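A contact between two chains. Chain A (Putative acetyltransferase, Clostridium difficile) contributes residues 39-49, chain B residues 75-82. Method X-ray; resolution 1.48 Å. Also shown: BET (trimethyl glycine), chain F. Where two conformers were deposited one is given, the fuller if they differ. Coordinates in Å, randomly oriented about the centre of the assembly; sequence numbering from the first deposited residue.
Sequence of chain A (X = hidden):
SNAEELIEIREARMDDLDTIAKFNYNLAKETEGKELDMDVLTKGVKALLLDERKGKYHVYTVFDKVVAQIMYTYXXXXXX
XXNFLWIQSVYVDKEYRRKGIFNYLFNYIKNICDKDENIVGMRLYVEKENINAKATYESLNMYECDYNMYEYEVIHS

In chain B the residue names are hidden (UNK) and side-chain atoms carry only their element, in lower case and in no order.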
ATOM      1  N   ASP A  39       4.951  16.424  16.478  1.00 13.81           N
ATOM      2  CA  ASP A  39       3.611  16.172  17.006  1.00 13.89           C
ATOM      3  C   ASP A  39       2.915  15.150  16.095  1.00 13.64           C
ATOM      4  O   ASP A  39       2.347  14.162  16.563  1.00 14.73           O
ATOM      5  CB  ASP A  39       2.798  17.482  17.075  1.00 15.64           C
ATOM      6  CG  ASP A  39       1.455  17.282  17.714  1.00 21.61           C
ATOM      7  OD1 ASP A  39       1.419  16.837  18.860  1.00 24.79           O
ATOM      8  OD2 ASP A  39       0.430  17.505  17.026  1.00 29.47           O
ATOM      9  N   VAL A  40       2.968  15.411  14.792  1.00 12.88           N
ATOM     10  CA  VAL A  40       2.309  14.538  13.827  1.00 12.45           C
ATOM     11  C   VAL A  40       2.936  13.143  13.795  1.00 12.15           C
ATOM     12  O   VAL A  40       2.223  12.123  13.825  1.00 12.35           O
ATOM     13  CB  VAL A  40       2.359  15.172  12.415  1.00 12.48           C
ATOM     14  CG1 VAL A  40       1.820  14.232  11.366  1.00 14.49           C
ATOM     15  CG2 VAL A  40       1.609  16.513  12.412  1.00 14.85           C
ATOM     16  N   LEU A  41       4.269  13.103  13.769  1.00 11.48           N
ATOM     17  CA  LEU A  41       4.980  11.830  13.705  1.00 11.80           C
ATOM     18  C   LEU A  41       4.692  10.991  14.956  1.00 11.86           C
ATOM     19  O   LEU A  41       4.469   9.783  14.870  1.00 12.61           O
ATOM     20  CB  LEU A  41       6.483  12.087  13.561  1.00 11.95           C
ATOM     21  CG  LEU A  41       7.396  10.869  13.717  1.00 11.89           C
ATOM     22  CD1 LEU A  41       7.108   9.841  12.592  1.00 12.25           C
ATOM     23  CD2 LEU A  41       8.861  11.327  13.665  1.00 14.19           C
ATOM     24  N   THR A  42       4.729  11.630  16.131  1.00 12.65           N
ATOM     25  CA  THR A  42       4.470  10.879  17.374  1.00 13.16           C
ATOM     26  C   THR A  42       3.095  10.226  17.329  1.00 12.26           C
ATOM     27  O   THR A  42       2.938   9.057  17.666  1.00 13.29           O
ATOM     28  CB  THR A  42       4.672  11.788  18.589  1.00 15.05           C
ATOM     29  OG1 THR A  42       6.063  12.183  18.613  1.00 16.64           O
ATOM     30  CG2 THR A  42       4.294  10.999  19.877  1.00 17.71           C
ATOM     31  N   LYS A  43       2.101  10.998  16.875  1.00 12.89           N
ATOM     32  CA  LYS A  43       0.743  10.464  16.750  1.00 12.74           C
ATOM     33  C   LYS A  43       0.696   9.309  15.733  1.00 11.44           C
ATOM     34  O   LYS A  43       0.005   8.304  15.961  1.00 13.38           O
ATOM     35  CB  LYS A  43      -0.240  11.546  16.286  1.00 13.44           C
ATOM     36  CG  LYS A  43      -0.573  12.573  17.372  1.00 15.49           C
ATOM     37  CD  LYS A  43      -1.407  13.724  16.858  1.00 17.27           C
ATOM     38  CE  LYS A  43      -1.587  14.764  17.962  1.00 22.61           C
ATOM     39  NZ  LYS A  43      -2.185  15.990  17.412  1.00 28.96           N
ATOM     40  N   GLY A  44       1.404   9.490  14.611  1.00 10.88           N
ATOM     41  CA  GLY A  44       1.392   8.457  13.581  1.00 10.71           C
ATOM     42  C   GLY A  44       2.041   7.170  14.049  1.00 10.62           C
ATOM     43  O   GLY A  44       1.599   6.087  13.680  1.00 12.19           O
ATOM     44  N   VAL A  45       3.164   7.274  14.762  1.00  9.87           N
ATOM     45  CA  VAL A  45       3.826   6.059  15.267  1.00 10.58           C
ATOM     46  C   VAL A  45       2.938   5.380  16.324  1.00 11.87           C
ATOM     47  O   VAL A  45       2.747   4.167  16.304  1.00 13.10           O
ATOM     48  CB  VAL A  45       5.184   6.416  15.892  1.00 11.20           C
ATOM     49  CG1 VAL A  45       5.819   5.187  16.592  1.00 12.35           C
ATOM     50  CG2 VAL A  45       6.099   6.929  14.798  1.00 11.04           C
ATOM     51  N   LYS A  46       2.388   6.179  17.241  1.00 12.89           N
ATOM     52  CA  LYS A  46       1.491   5.611  18.272  1.00 13.39           C
ATOM     53  C   LYS A  46       0.324   4.867  17.614  1.00 13.75           C
ATOM     54  O   LYS A  46      -0.060   3.753  18.034  1.00 14.77           O
ATOM     55  CB  LYS A  46       0.974   6.720  19.198  1.00 15.16           C
ATOM     56  CG  LYS A  46       0.061   6.204  20.296  1.00 17.40           C
ATOM     57  CD  LYS A  46      -0.579   7.394  21.024  1.00 25.18           C
ATOM     58  CE  LYS A  46      -1.322   6.909  22.264  1.00 28.57           C
ATOM     59  NZ  LYS A  46      -1.778   8.069  23.089  1.00 31.63           N
ATOM     60  N   ALA A  47      -0.279   5.497  16.597  1.00 14.08           N
ATOM     61  CA  ALA A  47      -1.453   4.891  15.982  1.00 15.32           C
ATOM     62  C   ALA A  47      -1.072   3.525  15.407  1.00 14.28           C
ATOM     63  O   ALA A  47      -1.824   2.548  15.513  1.00 17.00           O
ATOM     64  CB  ALA A  47      -2.050   5.797  14.890  1.00 15.34           C
ATOM     65  N   LEU A  48       0.102   3.451  14.782  1.00 14.16           N
ATOM     66  CA  LEU A  48       0.547   2.197  14.212  0.50 14.55           C
ATOM     67  C   LEU A  48       0.833   1.173  15.322  1.00 15.40           C
ATOM     68  O   LEU A  48       0.435   0.010  15.217  1.00 15.16           O
ATOM     69  CB  LEU A  48       1.768   2.475  13.323  0.50 14.40           C
ATOM     70  CG  LEU A  48       2.145   1.508  12.207  0.50 15.07           C
ATOM     71  CD1 LEU A  48       3.163   2.208  11.287  0.50 15.08           C
ATOM     72  CD2 LEU A  48       2.724   0.239  12.780  0.50 18.36           C
ATOM     73  N   LEU A  49       1.511   1.603  16.393  1.00 14.80           N
ATOM     74  CA  LEU A  49       1.797   0.672  17.515  1.00 15.73           C
ATOM     75  C   LEU A  49       0.527   0.071  18.103  1.00 17.30           C
ATOM     76  O   LEU A  49       0.555  -1.087  18.567  1.00 18.87           O
ATOM     77  CB  LEU A  49       2.634   1.361  18.593  1.00 15.29           C
ATOM     78  CG  LEU A  49       4.093   1.645  18.208  1.00 14.83           C
ATOM     79  CD1 LEU A  49       4.695   2.613  19.215  1.00 15.14           C
ATOM     80  CD2 LEU A  49       4.931   0.381  18.161  1.00 15.73           C
TER
ATOM     81  N   UNK B  75      -2.568   2.573   2.942  1.00  9.72           N
ATOM     82  CA  UNK B  75      -1.210   2.510   3.481  1.00  8.96           C
ATOM     83  C   UNK B  75      -1.124   3.548   4.609  1.00 10.45           C
ATOM     84  O   UNK B  75      -1.204   4.750   4.372  1.00  9.79           O
ATOM     85  c   UNK B  75       1.204   3.086   2.942  1.00 10.60           C
ATOM     86  c   UNK B  75      -0.222   2.910   2.384  1.00 10.44           C
ATOM     87  c   UNK B  75       2.103   3.955   2.060  1.00 12.48           C
ATOM     88  o   UNK B  75       1.847   4.109   0.858  1.00 13.53           O
ATOM     89  o   UNK B  75       3.109   4.485   2.590  1.00 13.40           O
ATOM     90  N   UNK B  76      -0.942   3.069   5.844  1.00 10.51           N
ATOM     91  CA  UNK B  76      -0.777   3.997   6.982  1.00 10.35           C
ATOM     92  C   UNK B  76       0.579   4.699   6.849  1.00 10.73           C
ATOM     93  O   UNK B  76       1.603   4.027   6.712  1.00 11.92           O
ATOM     94  c   UNK B  76      -0.783   4.224   9.475  1.00 11.07           C
ATOM     95  c   UNK B  76      -0.869   3.253   8.321  1.00 11.65           C
ATOM     96  c   UNK B  76      -1.798   5.134   9.878  1.00 11.25           C
ATOM     97  c   UNK B  76      -1.276   5.931  10.949  1.00 11.29           C
ATOM     98  c   UNK B  76      -3.331   7.132  11.128  1.00 12.99           C
ATOM     99  c   UNK B  76      -2.046   6.911  11.604  1.00 11.42           C
ATOM    100  c   UNK B  76      -3.089   5.392   9.407  1.00 12.71           C
ATOM    101  c   UNK B  76       0.312   4.467  10.307  1.00 11.34           C
ATOM    102  n   UNK B  76       0.006   5.501  11.202  1.00 11.18           N
ATOM    103  c   UNK B  76      -3.868   6.367  10.073  1.00 13.71           C
ATOM    104  N   UNK B  77       0.558   6.020   6.930  1.00 10.54           N
ATOM    105  CA  UNK B  77       1.755   6.823   7.010  1.00 10.66           C
ATOM    106  C   UNK B  77       1.988   7.285   8.439  1.00  9.54           C
ATOM    107  O   UNK B  77       1.246   8.110   8.941  1.00 11.59           O
ATOM    108  o   UNK B  77       2.785   8.928   6.343  1.00 12.04           O
ATOM    109  c   UNK B  77       1.662   8.067   6.118  1.00 11.65           C
ATOM    110  N   UNK B  78       3.015   6.733   9.125  1.00  9.43           N
ATOM    111  CA  UNK B  78       3.379   7.238  10.427  1.00 10.29           C
ATOM    112  C   UNK B  78       3.877   8.682  10.354  1.00 10.05           C
ATOM    113  O   UNK B  78       3.565   9.523  11.233  1.00 11.49           O
ATOM    114  o   UNK B  78       6.358   5.045  10.902  1.00 13.77           O
ATOM    115  c   UNK B  78       5.544   5.823  10.336  1.00 12.15           C
ATOM    116  o   UNK B  78       5.696   6.243   9.167  1.00 13.92           O
ATOM    117  c   UNK B  78       4.345   6.286  11.169  1.00 10.97           C
ATOM    118  N   UNK B  79       4.667   8.972   9.329  1.00 11.05           N
ATOM    119  CA  UNK B  79       5.226  10.314   9.213  1.00 10.89           C
ATOM    120  C   UNK B  79       4.127  11.378   9.076  1.00 11.50           C
ATOM    121  O   UNK B  79       4.309  12.509   9.575  1.00 13.24           O
ATOM    122  c   UNK B  79       9.939  10.195   5.255  1.00 16.48           C
ATOM    123  c   UNK B  79      10.919   9.314   5.756  1.00 17.67           C
ATOM    124  c   UNK B  79       6.116  10.392   7.961  1.00 12.22           C
ATOM    125  c   UNK B  79       9.509   8.779   7.605  1.00 13.85           C
ATOM    126  c   UNK B  79       7.787   8.712   9.049  1.00 13.84           C
ATOM    127  n   UNK B  79       9.051   8.219   8.773  1.00 13.25           N
ATOM    128  c   UNK B  79      10.720   8.587   6.921  1.00 16.06           C
ATOM    129  c   UNK B  79       8.503   9.659   7.134  1.00 13.77           C
ATOM    130  c   UNK B  79       8.736  10.399   5.950  1.00 14.77           C
ATOM    131  c   UNK B  79       7.407   9.594   8.062  1.00 13.66           C
ATOM    132  N   UNK B  80       3.011  11.026   8.415  1.00 10.63           N
ATOM    133  CA  UNK B  80       1.944  12.001   8.139  1.00 11.27           C
ATOM    134  C   UNK B  80       0.714  11.815   9.033  1.00 11.58           C
ATOM    135  O   UNK B  80      -0.259  12.595   8.956  1.00 12.86           O
ATOM    136  c   UNK B  80       1.523  11.873   6.686  1.00 11.52           C
ATOM    137  c   UNK B  80       2.637  12.278   5.693  1.00 13.05           C
ATOM    138  c   UNK B  80       2.163  12.011   4.276  1.00 16.67           C
ATOM    139  n   UNK B  80       2.252  14.355   2.819  1.00 27.69           N
ATOM    140  c   UNK B  80       3.186  13.431   2.573  1.00 24.17           C
ATOM    141  n   UNK B  80       4.131  13.651   1.660  1.00 27.90           N
ATOM    142  n   UNK B  80       3.178  12.302   3.272  1.00 18.83           N
ATOM    143  N   UNK B  81       0.735  10.774   9.864  1.00 10.98           N
ATOM    144  CA  UNK B  81      -0.397  10.490  10.751  1.00 10.54           C
ATOM    145  C   UNK B  81      -1.725  10.370   9.954  1.00 11.39           C
ATOM    146  O   UNK B  81      -2.765  10.994  10.318  1.00 12.61           O
ATOM    147  c   UNK B  81      -0.546  11.554  11.852  1.00 12.01           C
ATOM    148  o   UNK B  81      -1.688   9.924  13.194  1.00 13.13           O
ATOM    149  c   UNK B  81      -1.544  11.123  12.907  1.00 13.41           C
ATOM    150  n   UNK B  81      -2.253  12.083  13.471  1.00 15.16           N
ATOM    151  N   UNK B  82      -1.719   9.502   8.926  1.00 10.57           N
ATOM    152  CA  UNK B  82      -2.950   9.240   8.185  1.00 11.37           C
ATOM    153  C   UNK B  82      -2.710   8.207   7.114  1.00 10.66           C
ATOM    154  O   UNK B  82      -1.598   7.746   6.944  1.00 11.89           O
TER
HETATM  155  N   BET F   2       5.531   9.881   1.557  0.90 23.89           N
HETATM  156  CA  BET F   2       4.632   9.609   2.710  0.90 24.03           C
HETATM  157  C   BET F   2       5.232   9.283   4.054  0.90 23.31           C
HETATM  158  O   BET F   2       4.829   8.301   4.836  0.90 22.16           O
HETATM  159  OXT BET F   2       6.018  10.185   4.370  0.90 25.68           O
HETATM  160  C1  BET F   2       5.112  11.058   0.781  0.90 24.35           C
HETATM  161  C2  BET F   2       6.949  10.014   1.923  0.90 24.16           C
HETATM  162  C3  BET F   2       5.320   8.729   0.692  0.90 22.08           C

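Position 75 lies on a strand and carries three carbons in a row, the third holding two oxygens. Nothing of the helix is within its reach. It is a carboxylate on a two-methylene arm, therefore E75(B), and both oxygens are hydrogen-bonded elsewhere in the structure.

At position 76 one carbon leads into fused five- and six-membered rings of eight carbons and one nitrogen, and its CA-to-CB bond points toward the helix. The ring nitrogen lies 3.0 Å from O of G44(A), and ring carbons reach CB of A47(A) and CD1 of L48(A). Such a ring system belongs to tryptophan, W76(B). Its NE1 donates a hydrogen bond to that O of G44(A) with a nearly straight angle of 161°. The acceptor also takes the helical bond from N of L48(A), 3.2 Å away, so one carbonyl serves both the helix and the interface. CD1 of L48(A) lies at the ring edge, 3.8 Å from CD1 of W76(B), while CB of A47(A) comes within 3.5 Å of CZ2 of W76(B).

Position 77 has one carbon and one oxygen; its CA-to-CB bond points away from the helix and the side chain touches nothing on it. This is a serine, S77(B). Its OG donates to O of the bound trimethyl glycine at 2.6 Å.

Position 78 has two carbons, the second with two oxygens. Its CA-to-CB bond points toward the helix, and its CB lies 3.9 Å from N of V45(A) and 4.2 Å from CD1 of L48(A). The backbone comes closer: O of position 78 sits 3.4 Å from CA of G44(A) in a CA-H...O contact. The short carboxylate makes it D78(B).

Position 79 again shows one carbon and a fused ring pair with eight carbons and one nitrogen. Its CA-to-CB bond points away from the helix; even so, a ring carbon lies 3.8 Å from CD1 of L41(A). This is W79(B), and the ring carbon is CD1. CE3 of W79(B) also lies 3.2 Å from OXT of the ligand.

At position 80 there are three carbons, a nitrogen and a carbon bearing two more nitrogens. Its CA-to-CB bond points away from the helix, and the side chain comes no nearer than 5.2 Å; backbone C of position 80 lies 3.5 Å from CG1 of V40(A). The guanidinium spells R80(B), whose NH2 comes 2.9 Å from C1 of the ligand.

Position 81 has two carbons, the second holding one oxygen and one nitrogen. Its CA-to-CB bond points toward the helix; CB lies 3.4 Å from O of V40(A), and the amide nitrogen 3.5 Å from CB of K43(A). The amide makes it N81(B), with phi and psi both positive, 55° and 53°.

Position 82 has no side-chain atoms and no contact to the helix, so it is G82(B).

The rule here is close approach at a glycine. CA of G44(A) and CA of N81(B) lie 3.9 Å apart, and an ideal CB on G44(A) would stand 1.9 Å from O of D78(B), a clash. Around that bare patch, apolar side chains pack against two indoles, and the one hydrogen bond across the stretches runs from the indole of W76(B) to the carbonyl of the same glycine.

Chain B 75-82: EWSDWRNG
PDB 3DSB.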